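Local coordinates for thioredoxin family protein (Streptococcus pneumoniae, PDB 2YP6) that probably acts as a surface-exposed, lipid-anchored thiol-disulfide oxidoreductase of the thioredoxin fold, helping the bacterium withstand extracellular oxidative stress, at residues E61-L64 with S65-K68; L136-K140 with A141-Q145; I149-I152 with P153-Y156. All coordinates share one frame; numbering follows the deposited sequence.

How the contacts relate
The three contacts lie in series along one chain and all reach the mixed sheet of the thioredoxin fold. Contact 1 turns the chain at the edge strand 61-63, contact 2 starts helix 142-146, and contact 3 leads into strand 154-158 through the cis-proline. Contacts 1 and 2, with centres about 15 Å apart, touch where V62 CG2 meets L136 CD2 at 3.7 Å. Contacts 2 and 3 are joined by a probable hydrogen bond from I149 N to F144 O (3.1 Å). The bound cyclohexylpropylphosphocholine touches F144 of contact 2, and in contact 3 I152 and P153 pack on the C81-C84 disulfide region; contact 1 lies about 20 Å, centre to centre, from contact 3.

Contact 1 (E61-L64 with S65-K68); sequences EVKL and SDFK
K63 and D66 clasp each other across the 3-10 turn that closes strand 61-63, the outermost strand of the thioredoxin-fold sheet on this side. K63 N donates to D66 OD2 at 2.9 Å, with an N-H...O angle of 160°, but the carboxylate oxygen is met from well above its plane, 63° out. In return D66 N reaches K63 O (2.9 Å), and one residue further on F67 N bonds L64 O (2.9 Å), so two successive backbone bonds wind the turn. With chi1 at -71°, the D66 carboxylate folds beside its own backbone N and back over the strand end. A water donates to D66 OD2 at 2.7 Å and also to E61 O, so OD2 is gripped by both an amide and a water and ties the turn to the strand. The F67 ring presents its edge to V62: V62 CG1 comes to F67 CE2 at 3.7 Å, almost in the ring plane, near the carbonyls of K63 and L64. The ring continues inward onto E103 and L105 of strand 102-108, while L64 packs on A49, F52 and Y147. S65 OG lies against K63 CB at 3.5 Å. Beyond it the lysine chain bends at chi4, and its NZ forms a salt bridge with E61 OE2 at 2.8 Å.

Contact 2 (L136-K140 with A141-Q145); sequences LYDTK and ATTFQ
A chi1 of -163° turns the D138 carboxylate away from its own backbone N and against the N-terminal end of helix 142-146, where T143 and F144 offer their N-H groups. T143, with OG1 beside its backbone N (chi1 -46°), adds its hydroxyl to the same target. The motif is a type I beta turn from D138 to A141, closed by A141 N to D138 O at 3.1 Å and running straight into the helix with A141 at the N-cap position. D138 OD1 accepts T143 N at 3.1 Å on its syn side, close to the carboxylate plane. It also takes T143 OG1 at 2.9 Å from high above that plane; both donors come from one face. The other oxygen, OD2, receives F144 N at 2.9 Å along a nearly straight line (174°), while its approach to T143 N is a weak bond. The two oxygens thus take up the amides of T143 and F144 at the helix start, where the helix dipole would probably help stabilise the negative charge. D138 is itself buried, against L54 and V107, so these bonds pay for its carboxylate. F144 turns its ring edge to this carboxylate and meets F76 edge-to-face; it also lines the pocket of the bound cyclohexylpropylphosphocholine. Just past the turn, T142 CG2 of the helix lies beside K140 CB. A water bridges the turn: it accepts from K140 N and donates to D138 OD1 at 2.6 Å.

Contact 3 (I149-I152 with P153-Y156); sequences IRSI and PTEY
The ring of Y156 receives I149 at its edge: the terminal CD1 lies close to the ring plane, 3.7 Å from Y156 CE1, the two side chains running alongside each other in opposing senses. The same methyl stands 4.1 Å from T154 CB, so one methyl touches two residues of the strand. Y156 also meets Y147 edge-to-face and lies against F76 of the neighbouring strand 71-76, with I164 and I167 of strand 164-169 also against it. The other flat group is the peptide bond between I152 and P153, which is cis and brings I152 CA and P153 CA to 2.9 Å. That makes a tight corner, in which I152 CB presses on P153 CA at 3.4 Å. This is the cis-proline loop of the thioredoxin fold, which enters strand 154-158 beside the CxxC motif: P153 packs on P83 and C84, and I152 on W80, C81 and C84. In relatives the residue before this proline helps to hold the substrate, and a similar role is possible here; the side chain of I152 comes within about 5 Å of the bound cyclohexylpropylphosphocholine. T154 reaches back across the corner. Its OG1, set beside the backbone N by a chi1 of -66°, donates to S151 O at 2.6 Å, tilted 34° from the carbonyl plane. The short bond ties the first strand residue to the loop ahead of the proline. The hydroxyl is also an acceptor: a water donates to T154 OG1 at 2.9 Å and in turn accepts the backbone N-H of R150, 2.8 Å from R150 N.

Contact 1 (E61-L64 with S65-K68)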
# COMPACT_ATOMS: atom_id res chain seq x y z
N GLU A 61 8.94 2.91 12.38
CA GLU A 61 7.75 2.13 12.69
C GLU A 61 6.51 2.87 12.22
O GLU A 61 6.30 4.05 12.55
CB GLU A 61 7.67 1.86 14.17
CG GLU A 61 6.38 1.21 14.61
CD GLU A 61 6.44 0.80 16.06
OE1 GLU A 61 7.05 -0.26 16.35
OE2 GLU A 61 5.90 1.54 16.91
N VAL A 62 5.68 2.17 11.45
CA VAL A 62 4.46 2.76 10.91
C VAL A 62 3.23 1.94 11.30
O VAL A 62 3.22 0.73 11.13
CB VAL A 62 4.52 2.80 9.37
CG1 VAL A 62 3.26 3.40 8.80
CG2 VAL A 62 5.78 3.57 8.91
N LYS A 63 2.21 2.60 11.82
CA LYS A 63 0.99 1.92 12.26
C LYS A 63 -0.17 2.46 11.45
O LYS A 63 -0.20 3.64 11.20
CB LYS A 63 0.69 2.24 13.73
CG LYS A 63 1.68 1.69 14.72
CD LYS A 63 1.27 2.13 16.12
CE LYS A 63 2.03 1.40 17.20
NZ LYS A 63 3.25 2.16 17.60
N LEU A 64 -1.13 1.63 11.07
CA LEU A 64 -2.31 2.17 10.43
C LEU A 64 -2.94 3.27 11.30
O LEU A 64 -3.43 4.26 10.78
CB LEU A 64 -3.33 1.09 10.13
CG LEU A 64 -4.55 1.61 9.34
CD1 LEU A 64 -4.17 2.24 8.01
CD2 LEU A 64 -5.49 0.44 9.10
N SER A 65 -2.88 3.08 12.62
CA SER A 65 -3.49 4.00 13.58
C SER A 65 -2.78 5.36 13.59
O SER A 65 -3.31 6.34 14.09
CB SER A 65 -3.48 3.38 14.99
OG SER A 65 -2.15 3.19 15.48
N ASP A 66 -1.59 5.42 13.01
CA ASP A 66 -0.91 6.71 12.88
C ASP A 66 -1.73 7.63 11.96
O ASP A 66 -1.58 8.84 12.00
CB ASP A 66 0.50 6.56 12.29
CG ASP A 66 1.49 5.91 13.24
OD1 ASP A 66 1.27 5.93 14.47
OD2 ASP A 66 2.52 5.37 12.76
N PHE A 67 -2.59 7.03 11.13
CA PHE A 67 -3.29 7.76 10.06
C PHE A 67 -4.77 7.97 10.34
O PHE A 67 -5.55 8.26 9.43
CB PHE A 67 -3.09 7.02 8.74
CG PHE A 67 -1.66 6.96 8.33
CD1 PHE A 67 -1.07 8.01 7.68
CD2 PHE A 67 -0.88 5.88 8.72
CE1 PHE A 67 0.28 7.97 7.36
CE2 PHE A 67 0.46 5.82 8.39
CZ PHE A 67 1.04 6.88 7.73
N LYS A 68 -5.13 7.92 11.61
CA LYS A 68 -6.51 8.18 12.01
C LYS A 68 -6.93 9.54 11.51
O LYS A 68 -6.19 10.54 11.64
CB LYS A 68 -6.66 8.06 13.51
CG LYS A 68 -7.07 6.64 13.86
CD LYS A 68 -7.04 6.36 15.33
CE LYS A 68 -8.41 5.99 15.79
NZ LYS A 68 -8.79 4.66 15.23
O HOH W 1 4.59 5.10 14.44

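Contact 2 (L136-K140 with A141-Q145)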
# COMPACT_ATOMS: atom_id res chain seq x y z
N LEU A 136 6.31 -0.71 3.41
CA LEU A 136 6.30 -1.34 4.72
C LEU A 136 6.63 -2.82 4.57
O LEU A 136 6.19 -3.47 3.62
CB LEU A 136 4.93 -1.18 5.35
CG LEU A 136 4.41 0.27 5.48
CD1 LEU A 136 3.15 0.24 6.30
CD2 LEU A 136 5.45 1.21 6.07
N TYR A 137 7.37 -3.33 5.54
CA TYR A 137 7.89 -4.69 5.50
C TYR A 137 7.05 -5.61 6.35
O TYR A 137 7.17 -5.62 7.57
CB TYR A 137 9.30 -4.71 6.06
CG TYR A 137 10.37 -4.15 5.15
CD1 TYR A 137 10.11 -3.80 3.84
CD2 TYR A 137 11.67 -4.01 5.62
CE1 TYR A 137 11.12 -3.30 3.01
CE2 TYR A 137 12.68 -3.53 4.80
CZ TYR A 137 12.41 -3.18 3.49
OH TYR A 137 13.42 -2.68 2.69
N ASP A 138 6.23 -6.43 5.70
CA ASP A 138 5.42 -7.43 6.38
C ASP A 138 6.27 -8.69 6.58
O ASP A 138 6.07 -9.71 5.93
CB ASP A 138 4.19 -7.74 5.55
CG ASP A 138 3.11 -8.44 6.34
OD1 ASP A 138 3.08 -8.24 7.57
OD2 ASP A 138 2.30 -9.16 5.74
N THR A 139 7.19 -8.62 7.52
CA THR A 139 8.19 -9.68 7.73
C THR A 139 7.64 -10.99 8.29
O THR A 139 8.34 -12.00 8.34
CB THR A 139 9.30 -9.20 8.65
OG1 THR A 139 8.70 -8.73 9.88
CG2 THR A 139 10.10 -8.11 7.99
N LYS A 140 6.37 -10.97 8.71
CA LYS A 140 5.72 -12.16 9.24
C LYS A 140 4.56 -12.60 8.37
O LYS A 140 3.91 -13.59 8.68
CB LYS A 140 5.19 -11.89 10.64
CG LYS A 140 6.24 -11.61 11.69
CD LYS A 140 5.60 -11.03 12.93
CE LYS A 140 6.63 -10.39 13.86
NZ LYS A 140 6.01 -9.78 15.07
N ALA A 141 4.31 -11.85 7.29
CA ALA A 141 3.19 -12.07 6.38
C ALA A 141 1.82 -11.91 7.03
O ALA A 141 0.80 -12.25 6.41
CB ALA A 141 3.30 -13.42 5.70
N THR A 142 1.78 -11.35 8.23
CA THR A 142 0.52 -11.30 8.96
C THR A 142 -0.42 -10.18 8.51
O THR A 142 -1.62 -10.25 8.72
CB THR A 142 0.75 -11.18 10.47
OG1 THR A 142 1.65 -10.11 10.75
CG2 THR A 142 1.32 -12.47 10.99
N THR A 143 0.14 -9.15 7.89
CA THR A 143 -0.69 -8.10 7.32
C THR A 143 -1.30 -8.58 6.00
O THR A 143 -2.48 -8.39 5.76
CB THR A 143 0.11 -6.81 7.07
OG1 THR A 143 0.90 -6.50 8.21
CG2 THR A 143 -0.84 -5.64 6.77
N PHE A 144 -0.50 -9.23 5.15
CA PHE A 144 -1.06 -9.89 3.97
C PHE A 144 -2.17 -10.88 4.38
O PHE A 144 -3.17 -10.99 3.70
CB PHE A 144 0.01 -10.66 3.20
CG PHE A 144 0.75 -9.84 2.16
CD1 PHE A 144 1.75 -8.96 2.54
CD2 PHE A 144 0.47 -9.98 0.81
CE1 PHE A 144 2.46 -8.21 1.59
CE2 PHE A 144 1.18 -9.24 -0.15
CZ PHE A 144 2.17 -8.36 0.24
N GLN A 145 -1.93 -11.63 5.44
CA GLN A 145 -2.93 -12.58 5.91
C GLN A 145 -4.17 -11.84 6.43
O GLN A 145 -5.30 -12.22 6.11
CB GLN A 145 -2.36 -13.46 7.02
CG GLN A 145 -3.29 -14.55 7.48
CD GLN A 145 -2.62 -15.50 8.48
OE1 GLN A 145 -1.44 -15.35 8.81
NE2 GLN A 145 -3.38 -16.47 8.96
O HOH W 2 4.58 -8.77 9.66

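Contact 3 (I149-I152 with P153-Y156)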
# COMPACT_ATOMS: atom_id res chain seq x y z
N ILE A 149 -5.14 -11.26 1.26
CA ILE A 149 -4.66 -11.03 -0.08
C ILE A 149 -4.71 -12.35 -0.86
O ILE A 149 -4.27 -13.38 -0.37
CB ILE A 149 -3.26 -10.43 -0.04
CG1 ILE A 149 -3.29 -9.10 0.72
CG2 ILE A 149 -2.70 -10.26 -1.46
CD1 ILE A 149 -4.28 -8.07 0.15
N ARG A 150 -5.31 -12.31 -2.05
CA ARG A 150 -5.38 -13.50 -2.92
C ARG A 150 -4.56 -13.28 -4.20
O ARG A 150 -4.02 -14.23 -4.78
CB ARG A 150 -6.85 -13.80 -3.30
CG ARG A 150 -7.53 -12.63 -4.04
CD ARG A 150 -8.81 -13.01 -4.81
NE ARG A 150 -9.97 -13.21 -3.93
CZ ARG A 150 -11.24 -12.98 -4.27
NH1 ARG A 150 -11.57 -12.53 -5.48
NH2 ARG A 150 -12.19 -13.20 -3.37
N SER A 151 -4.47 -12.02 -4.63
CA SER A 151 -3.72 -11.67 -5.83
C SER A 151 -3.10 -10.30 -5.65
O SER A 151 -3.52 -9.52 -4.78
CB SER A 151 -4.66 -11.63 -7.02
OG SER A 151 -5.81 -10.88 -6.66
N ILE A 152 -2.07 -10.01 -6.45
CA ILE A 152 -1.43 -8.70 -6.36
C ILE A 152 -1.28 -8.10 -7.74
O ILE A 152 -1.22 -8.82 -8.74
CB ILE A 152 -0.03 -8.77 -5.64
CG1 ILE A 152 0.78 -9.94 -6.18
CG2 ILE A 152 -0.19 -8.86 -4.11
CD1 ILE A 152 2.21 -9.88 -5.75
N PRO A 153 -1.26 -6.76 -7.81
CA PRO A 153 -1.44 -5.84 -6.69
C PRO A 153 -2.90 -5.82 -6.25
O PRO A 153 -3.77 -6.05 -7.09
CB PRO A 153 -1.06 -4.48 -7.29
CG PRO A 153 -1.34 -4.61 -8.77
CD PRO A 153 -1.15 -6.06 -9.11
N THR A 154 -3.14 -5.56 -4.96
CA THR A 154 -4.48 -5.28 -4.44
C THR A 154 -4.39 -3.97 -3.66
O THR A 154 -3.42 -3.75 -2.91
CB THR A 154 -5.00 -6.38 -3.51
OG1 THR A 154 -5.19 -7.59 -4.24
CG2 THR A 154 -6.33 -5.99 -2.89
N GLU A 155 -5.37 -3.08 -3.88
CA GLU A 155 -5.44 -1.84 -3.13
C GLU A 155 -6.70 -1.82 -2.28
O GLU A 155 -7.78 -2.20 -2.75
CB GLU A 155 -5.49 -0.64 -4.08
CG GLU A 155 -4.27 -0.46 -4.99
CD GLU A 155 -4.30 -1.40 -6.16
OE1 GLU A 155 -5.38 -1.57 -6.78
OE2 GLU A 155 -3.24 -2.00 -6.45
N TYR A 156 -6.53 -1.40 -1.03
CA TYR A 156 -7.63 -1.07 -0.13
C TYR A 156 -7.63 0.43 0.03
O TYR A 156 -6.61 1.03 0.34
CB TYR A 156 -7.42 -1.72 1.24
CG TYR A 156 -7.64 -3.21 1.19
CD1 TYR A 156 -6.64 -4.06 0.75
CD2 TYR A 156 -8.85 -3.76 1.58
CE1 TYR A 156 -6.85 -5.42 0.69
CE2 TYR A 156 -9.06 -5.11 1.52
CZ TYR A 156 -8.05 -5.94 1.06
OH TYR A 156 -8.25 -7.31 1.01
O HOH W 3 -6.40 -9.91 -2.94